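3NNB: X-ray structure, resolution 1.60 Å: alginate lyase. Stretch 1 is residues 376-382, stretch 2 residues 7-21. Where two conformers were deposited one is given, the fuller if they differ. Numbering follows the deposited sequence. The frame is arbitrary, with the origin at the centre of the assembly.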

# COMPACT_ATOMS: atom_id res chain seq x y z
N HIS A 376 1.42 -13.34 9.81
CA HIS A 376 2.41 -14.28 10.30
C HIS A 376 3.22 -14.96 9.19
O HIS A 376 4.38 -15.37 9.37
CB HIS A 376 1.76 -15.36 11.17
CG HIS A 376 1.22 -14.87 12.48
ND1 HIS A 376 2.04 -14.52 13.54
CD2 HIS A 376 -0.05 -14.71 12.90
CE1 HIS A 376 1.28 -14.20 14.57
NE2 HIS A 376 0.01 -14.29 14.20
N LEU A 377 2.61 -15.07 8.02
CA LEU A 377 3.25 -15.65 6.87
C LEU A 377 4.16 -14.65 6.13
O LEU A 377 5.21 -15.02 5.61
CB LEU A 377 2.18 -16.15 5.88
CG LEU A 377 1.18 -17.22 6.32
CD1 LEU A 377 0.14 -17.51 5.23
CD2 LEU A 377 1.91 -18.55 6.75
N ILE A 378 3.74 -13.40 6.09
CA ILE A 378 4.36 -12.37 5.26
C ILE A 378 5.54 -11.72 5.97
O ILE A 378 6.54 -11.37 5.33
CB ILE A 378 3.33 -11.27 4.87
CG1 ILE A 378 2.18 -11.88 4.09
CG2 ILE A 378 4.01 -10.14 4.08
CD1 ILE A 378 2.63 -12.72 2.91
N TYR A 379 5.42 -11.53 7.27
CA TYR A 379 6.50 -10.98 8.09
C TYR A 379 6.91 -11.96 9.19
O TYR A 379 6.81 -11.66 10.39
CB TYR A 379 6.06 -9.64 8.69
CG TYR A 379 5.76 -8.62 7.59
CD1 TYR A 379 6.74 -8.24 6.69
CD2 TYR A 379 4.51 -8.01 7.50
CE1 TYR A 379 6.46 -7.30 5.69
CE2 TYR A 379 4.25 -7.07 6.53
CZ TYR A 379 5.21 -6.73 5.62
OH TYR A 379 4.92 -5.79 4.63
N SER A 380 7.38 -13.13 8.75
CA SER A 380 7.78 -14.20 9.64
C SER A 380 9.17 -13.92 10.21
O SER A 380 9.88 -12.97 9.79
CB SER A 380 7.81 -15.54 8.89
OG SER A 380 8.96 -15.64 8.03
N LEU A 381 9.54 -14.78 11.13
CA LEU A 381 10.85 -14.81 11.75
C LEU A 381 11.81 -15.81 11.10
O LEU A 381 12.84 -16.16 11.67
CB LEU A 381 10.67 -15.09 13.23
CG LEU A 381 9.96 -13.96 14.05
CD1 LEU A 381 9.82 -14.39 15.52
CD2 LEU A 381 10.65 -12.61 14.01
N GLU A 382 11.49 -16.28 9.90
CA GLU A 382 12.45 -17.16 9.19
C GLU A 382 13.80 -16.50 8.88
O GLU A 382 13.94 -15.28 8.73
CB GLU A 382 11.82 -17.67 7.89
CG GLU A 382 10.64 -18.64 8.09
CD GLU A 382 11.02 -19.89 8.87
OE1 GLU A 382 12.07 -20.47 8.56
OE2 GLU A 382 10.22 -20.30 9.73
OXT GLU A 382 14.81 -17.20 8.69
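Stretch 2 7-21: RIYAAEKLAKVKEKA

The C-terminal segment of the alginate lyase packs against a helix near its N-terminus, two pieces of one chain at least 360 residues apart in sequence wherever they touch; together they bury 675 Å². Stretch 2 enters as a loop through Tyr 9, takes Ala 10 as N-cap and runs as a helix from Ala 11 to Glu 19, its i to i+4 bonds beginning with Leu 14 N to Ala 10 O at 3.0 Å. Stretch 1 carries the last turn of a helix to Ile 378, leaves helical geometry at Tyr 379 and ends at the chain terminus. The nearest CA pairs set the register: Leu 377 CA lies 6.5 Å from Val 17 CA, Ile 378 CA 6.5 Å from Leu 14 CA, and Tyr 379 CA 7.8 Å from Ala 10 CA, so over these three residues the chains run in opposite senses. The tail then turns back along the helix, bringing Glu 382 CA to 5.2 Å from Lys 13 CA.

Glu 382 has the largest covered area, 139 Å², and is held at both ends. Glu 382 O accepts a hydrogen bond from Lys 13 NZ at 2.7 Å, and the same ammonium reaches Ser 380 O at 2.8 Å, so one lysine clasps two carbonyls of the tail. Its CA-to-CB bond points toward stretch 2, and its carboxylate forms a salt bridge, Glu 382 OE2 to Lys 20 NZ at 2.9 Å; Glu 382 CG rests 3.7 Å from Val 17 CG2. Glu 382 OXT stands 4.2 Å from Lys 16 NZ, and a water bridges the two, donating to OXT and accepting from the amine. Within the tail, Glu 382 N donates to Ser 380 OG at 3.2 Å, closing a short loop.

Stretch 1 covers 84 Å² of Lys 13, its side chain extended until a bend at chi4 (m) brings NZ to the tail. One turn on, Val 17 points toward stretch 1, with Val 17 CG1 3.6 Å from Leu 377 CD2 and Val 17 CG2 3.2 Å from Ser 380 OG.

Ile 378 packs between the loop residue Tyr 9 and Leu 14 of the helix: Ile 378 CG2 lies 3.5 Å from Tyr 9 CD1, while Ile 378 CD1 sits over one face of the Tyr 9 ring and 4.0 Å from Leu 14 CD1. Its carbonyl O takes bonds from two waters, one also donating to Ala 10 O and the other accepting from Ala 10 N, so solvent links the two backbones where they do not touch directly.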

# COMPACT_ATOMS: atom_id res chain seq x y z
N ARG A 7 9.84 -7.61 -3.99
CA ARG A 7 10.45 -6.36 -3.57
C ARG A 7 9.95 -5.85 -2.24
O ARG A 7 10.73 -5.36 -1.41
CB ARG A 7 10.27 -5.29 -4.66
CG ARG A 7 10.74 -5.70 -6.04
CD ARG A 7 12.24 -5.95 -6.07
NE ARG A 7 12.67 -6.16 -7.46
CZ ARG A 7 13.91 -6.11 -7.92
NH1 ARG A 7 14.94 -5.84 -7.14
NH2 ARG A 7 14.12 -6.36 -9.22
N ILE A 8 8.64 -5.93 -2.03
CA ILE A 8 8.00 -5.56 -0.77
C ILE A 8 8.10 -6.72 0.22
O ILE A 8 8.49 -6.53 1.38
CB ILE A 8 6.50 -5.20 -0.99
CG1 ILE A 8 6.39 -3.90 -1.82
CG2 ILE A 8 5.79 -5.10 0.33
CD1 ILE A 8 6.55 -2.65 -1.03
N TYR A 9 7.77 -7.92 -0.23
CA TYR A 9 7.90 -9.12 0.61
C TYR A 9 9.38 -9.53 0.61
O TYR A 9 10.04 -9.42 -0.40
CB TYR A 9 7.09 -10.31 0.04
CG TYR A 9 5.58 -10.13 -0.08
CD1 TYR A 9 4.88 -9.31 0.78
CD2 TYR A 9 4.87 -10.82 -1.06
CE1 TYR A 9 3.47 -9.17 0.65
CE2 TYR A 9 3.48 -10.69 -1.19
CZ TYR A 9 2.80 -9.90 -0.33
OH TYR A 9 1.41 -9.77 -0.46
N ALA A 10 9.87 -9.99 1.76
CA ALA A 10 11.24 -10.52 1.91
C ALA A 10 11.26 -11.91 1.29
O ALA A 10 10.64 -12.84 1.85
CB ALA A 10 11.64 -10.56 3.39
N ALA A 11 11.88 -12.04 0.12
CA ALA A 11 11.74 -13.25 -0.68
C ALA A 11 12.29 -14.52 0.02
O ALA A 11 11.68 -15.59 -0.08
CB ALA A 11 12.45 -13.09 -2.05
N GLU A 12 13.48 -14.45 0.62
CA GLU A 12 14.01 -15.69 1.22
C GLU A 12 13.16 -16.15 2.39
O GLU A 12 12.92 -17.36 2.55
CB GLU A 12 15.51 -15.51 1.66
CG GLU A 12 16.44 -15.19 0.50
N LYS A 13 12.73 -15.24 3.25
CA LYS A 13 11.81 -15.57 4.33
C LYS A 13 10.56 -16.27 3.79
O LYS A 13 10.11 -17.30 4.30
CB LYS A 13 11.38 -14.32 5.12
CG LYS A 13 12.37 -13.84 6.13
CD LYS A 13 11.86 -12.51 6.80
CE LYS A 13 12.78 -12.13 7.91
NZ LYS A 13 12.56 -12.94 9.13
N LEU A 14 9.96 -15.67 2.75
CA LEU A 14 8.69 -16.20 2.22
C LEU A 14 8.89 -17.62 1.70
O LEU A 14 8.04 -18.48 1.90
CB LEU A 14 8.10 -15.27 1.15
CG LEU A 14 6.61 -15.44 0.89
CD1 LEU A 14 5.77 -14.98 2.05
CD2 LEU A 14 6.23 -14.64 -0.43
N ALA A 15 10.02 -17.85 1.04
CA ALA A 15 10.33 -19.18 0.50
C ALA A 15 10.43 -20.19 1.62
O ALA A 15 10.02 -21.34 1.44
CB ALA A 15 11.62 -19.15 -0.36
N LYS A 16 10.98 -19.79 2.76
CA LYS A 16 11.08 -20.71 3.89
C LYS A 16 9.73 -20.98 4.54
O LYS A 16 9.43 -22.10 4.93
CB LYS A 16 12.11 -20.23 4.93
CG LYS A 16 13.50 -20.16 4.39
CD LYS A 16 14.49 -19.64 5.40
CE LYS A 16 15.91 -19.81 4.84
NZ LYS A 16 16.96 -19.16 5.67
N VAL A 17 8.89 -19.95 4.63
CA VAL A 17 7.55 -20.15 5.14
C VAL A 17 6.79 -21.11 4.22
O VAL A 17 6.06 -21.94 4.70
CB VAL A 17 6.77 -18.80 5.29
CG1 VAL A 17 5.31 -19.07 5.73
CG2 VAL A 17 7.46 -17.86 6.27
N LYS A 18 6.97 -20.97 2.90
CA LYS A 18 6.33 -21.87 1.94
C LYS A 18 6.80 -23.32 2.16
O LYS A 18 5.97 -24.25 2.19
CB LYS A 18 6.61 -21.44 0.47
CG LYS A 18 5.97 -22.42 -0.58
CD LYS A 18 6.32 -22.07 -2.01
CE LYS A 18 5.89 -23.20 -2.95
NZ LYS A 18 5.59 -22.75 -4.34
N GLU A 19 8.11 -23.52 2.33
CA GLU A 19 8.61 -24.90 2.56
C GLU A 19 7.93 -25.48 3.81
O GLU A 19 7.62 -26.68 3.88
CB GLU A 19 10.13 -24.96 2.78
CG GLU A 19 10.99 -24.64 1.60
CD GLU A 19 12.53 -24.73 1.93
OE1 GLU A 19 13.00 -24.23 2.99
OE2 GLU A 19 13.26 -25.31 1.11
N LYS A 20 7.76 -24.62 4.83
CA LYS A 20 7.25 -25.00 6.13
C LYS A 20 5.74 -24.73 6.27
O LYS A 20 5.24 -24.68 7.36
CB LYS A 20 8.03 -24.24 7.22
CG LYS A 20 9.52 -24.62 7.25
CD LYS A 20 10.34 -23.68 8.10
CE LYS A 20 10.07 -23.87 9.57
NZ LYS A 20 10.94 -22.98 10.48
N ALA A 21 5.01 -24.64 5.15
CA ALA A 21 3.56 -24.28 5.14
C ALA A 21 2.72 -25.19 6.02
O ALA A 21 1.80 -24.75 6.69
CB ALA A 21 3.06 -24.35 3.72
O HOH W 1 7.35 -4.47 3.38
O HOH W 2 8.55 -12.76 3.83
O HOH W 3 8.13 -9.68 4.02
O HOH W 4 16.06 -16.45 6.02